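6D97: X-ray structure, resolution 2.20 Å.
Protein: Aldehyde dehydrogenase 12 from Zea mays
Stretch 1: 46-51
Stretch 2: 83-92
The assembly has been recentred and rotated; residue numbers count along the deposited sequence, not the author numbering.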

# COMPACT_ATOMS: atom_id res chain seq x y z
N GLN A 46 -12.29 4.22 -40.61
CA GLN A 46 -13.29 5.23 -40.29
C GLN A 46 -13.05 5.80 -38.90
O GLN A 46 -12.31 5.24 -38.08
CB GLN A 46 -14.70 4.64 -40.37
CG GLN A 46 -15.06 4.09 -41.74
CD GLN A 46 -16.44 3.49 -41.79
OE1 GLN A 46 -16.62 2.30 -41.53
NE2 GLN A 46 -17.44 4.32 -42.10
N ASN A 47 -13.70 6.92 -38.65
CA ASN A 47 -13.76 7.49 -37.31
C ASN A 47 -14.96 6.94 -36.57
O ASN A 47 -15.91 6.42 -37.17
CB ASN A 47 -13.83 9.02 -37.38
CG ASN A 47 -12.78 9.62 -38.30
OD1 ASN A 47 -11.59 9.66 -37.96
ND2 ASN A 47 -13.21 10.08 -39.47
N PHE A 48 -14.92 7.05 -35.25
CA PHE A 48 -16.05 6.74 -34.39
C PHE A 48 -16.30 7.93 -33.49
O PHE A 48 -15.41 8.31 -32.72
CB PHE A 48 -15.80 5.47 -33.57
CG PHE A 48 -17.03 4.93 -32.90
CD1 PHE A 48 -17.91 4.12 -33.60
CD2 PHE A 48 -17.29 5.21 -31.57
CE1 PHE A 48 -19.03 3.61 -32.98
CE2 PHE A 48 -18.41 4.70 -30.95
CZ PHE A 48 -19.28 3.91 -31.66
N VAL A 49 -17.48 8.52 -33.58
CA VAL A 49 -17.81 9.70 -32.80
C VAL A 49 -19.31 9.73 -32.58
O VAL A 49 -20.09 9.35 -33.46
CB VAL A 49 -17.31 10.99 -33.49
CG1 VAL A 49 -18.10 11.26 -34.77
CG2 VAL A 49 -17.40 12.18 -32.55
N GLN A 50 -19.70 10.17 -31.38
CA GLN A 50 -21.10 10.26 -30.98
C GLN A 50 -21.83 8.93 -31.20
O GLN A 50 -23.02 8.91 -31.54
CB GLN A 50 -21.81 11.41 -31.69
CG GLN A 50 -20.93 12.65 -31.84
CD GLN A 50 -21.64 13.92 -31.42
OE1 GLN A 50 -22.01 14.09 -30.25
NE2 GLN A 50 -21.85 14.82 -32.37
N GLY A 51 -21.12 7.82 -31.04
CA GLY A 51 -21.72 6.50 -31.01
C GLY A 51 -21.85 5.78 -32.34
O GLY A 51 -22.51 4.74 -32.38
N LYS A 83 -16.18 19.58 -34.85
CA LYS A 83 -17.18 20.01 -33.86
C LYS A 83 -17.80 18.81 -33.15
O LYS A 83 -18.02 18.85 -31.93
CB LYS A 83 -18.26 20.85 -34.53
CG LYS A 83 -19.09 21.68 -33.55
CD LYS A 83 -20.32 22.29 -34.20
CE LYS A 83 -21.05 23.21 -33.24
NZ LYS A 83 -22.35 23.68 -33.78
N SER A 84 -18.10 17.75 -33.90
CA SER A 84 -18.72 16.57 -33.30
C SER A 84 -17.84 15.97 -32.20
O SER A 84 -18.36 15.48 -31.19
CB SER A 84 -19.02 15.53 -34.38
OG SER A 84 -20.16 15.90 -35.14
N PHE A 85 -16.52 16.02 -32.38
CA PHE A 85 -15.63 15.49 -31.35
C PHE A 85 -15.62 16.38 -30.12
O PHE A 85 -15.62 15.88 -28.98
CB PHE A 85 -14.22 15.31 -31.91
CG PHE A 85 -14.12 14.22 -32.94
CD1 PHE A 85 -13.90 12.91 -32.56
CD2 PHE A 85 -14.26 14.51 -34.29
CE1 PHE A 85 -13.81 11.90 -33.50
CE2 PHE A 85 -14.18 13.50 -35.24
CZ PHE A 85 -13.95 12.20 -34.84
N MET A 86 -15.64 17.70 -30.32
CA MET A 86 -15.80 18.63 -29.20
C MET A 86 -17.10 18.37 -28.45
O MET A 86 -17.12 18.28 -27.22
CB MET A 86 -15.76 20.07 -29.70
CG MET A 86 -14.42 20.54 -30.21
SD MET A 86 -14.60 22.02 -31.23
CE MET A 86 -15.51 23.09 -30.12
N GLU A 87 -18.21 18.23 -29.19
CA GLU A 87 -19.51 18.02 -28.56
C GLU A 87 -19.53 16.71 -27.78
O GLU A 87 -20.12 16.63 -26.69
CB GLU A 87 -20.62 18.04 -29.61
N SER A 88 -18.90 15.67 -28.32
CA SER A 88 -18.89 14.37 -27.65
C SER A 88 -18.09 14.43 -26.35
O SER A 88 -18.49 13.85 -25.34
CB SER A 88 -18.33 13.30 -28.58
OG SER A 88 -18.44 12.01 -28.01
N LEU A 89 -16.95 15.13 -26.37
CA LEU A 89 -16.15 15.25 -25.16
C LEU A 89 -16.85 16.10 -24.11
O LEU A 89 -16.79 15.80 -22.91
CB LEU A 89 -14.77 15.84 -25.49
CG LEU A 89 -13.71 14.90 -26.06
CD1 LEU A 89 -12.58 15.70 -26.68
CD2 LEU A 89 -13.19 14.00 -24.96
N SER A 90 -17.55 17.16 -24.54
CA SER A 90 -18.22 18.04 -23.60
C SER A 90 -19.34 17.34 -22.84
O SER A 90 -19.79 17.85 -21.81
CB SER A 90 -18.78 19.27 -24.34
OG SER A 90 -20.02 18.97 -24.94
N LYS A 91 -19.80 16.18 -23.32
CA LYS A 91 -20.82 15.43 -22.61
C LYS A 91 -20.29 14.79 -21.33
O LYS A 91 -21.07 14.43 -20.45
CB LYS A 91 -21.43 14.36 -23.52
CG LYS A 91 -22.35 14.93 -24.58
CD LYS A 91 -22.90 13.87 -25.51
CE LYS A 91 -23.64 14.53 -26.67
NZ LYS A 91 -24.57 13.59 -27.35
N CYS A 92 -18.97 14.66 -21.21
CA CYS A 92 -18.38 14.08 -20.01
C CYS A 92 -18.05 15.18 -19.01
O CYS A 92 -17.19 16.03 -19.30
CB CYS A 92 -17.12 13.30 -20.35
SG CYS A 92 -16.36 12.50 -18.92

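The most distinctive feature of the contact is a methyl group over an aromatic face: Val49 CG2 lies 3.8 Å from the centroid of the Phe85 ring and 19° off the ring normal, a CH-pi arrangement over one face, and no clear hydrogen bond joins the two stretches. Val49 CG2 is also 3.7 Å from Ser84 O and 4.2 Å from Ser88 CB, so it sits against one turn of the helix as well as the ring. Ser84 O is already the acceptor for Ser88 N (2.9 Å), so this carbonyl already has a partner where the apolar methyl packs against it.

The geometry of Phe85 explains how it takes part. Its CA-to-CB bond points away from the strand, yet with chi1 at -69° (m) the ring swings back, bringing Phe85 CD1 to 3.6 Å from Val49 CG2. Asn47, like Val49, directs its CB toward the helix, as alternation along a strand predicts; Asn47 CB meets the ring edge, 4.1 Å from Phe85 CZ, while its amide is hydrogen-bonded elsewhere in the structure. Phe48, between them, points away. Val49 and Phe85 are both buried. The strand and helix axes approach to 9.3 Å at 43°; Val49 packs CG2 over the ring face, a place that suits an apolar side chain.

Beyond the strand, exposed Gln50 has the largest covered area in the contact, 91 Å². The CA-to-CB bond of Gln50 points sideways, but its end comes nearer: Gln50 NE2 is 3.4 Å from Ser84 OG, and Gln50 OE1 is 4.1 Å from Ser88 CB and 3.9 Å from Lys91 NZ. A long amide suits this margin, since it can cover small serines while remaining among polar groups. The CA-to-CB bond of Ser88 points toward the first stretch, and its OG is hydrogen-bonded elsewhere. In all, 334 Å² is buried, a modest interface resting mainly on packing.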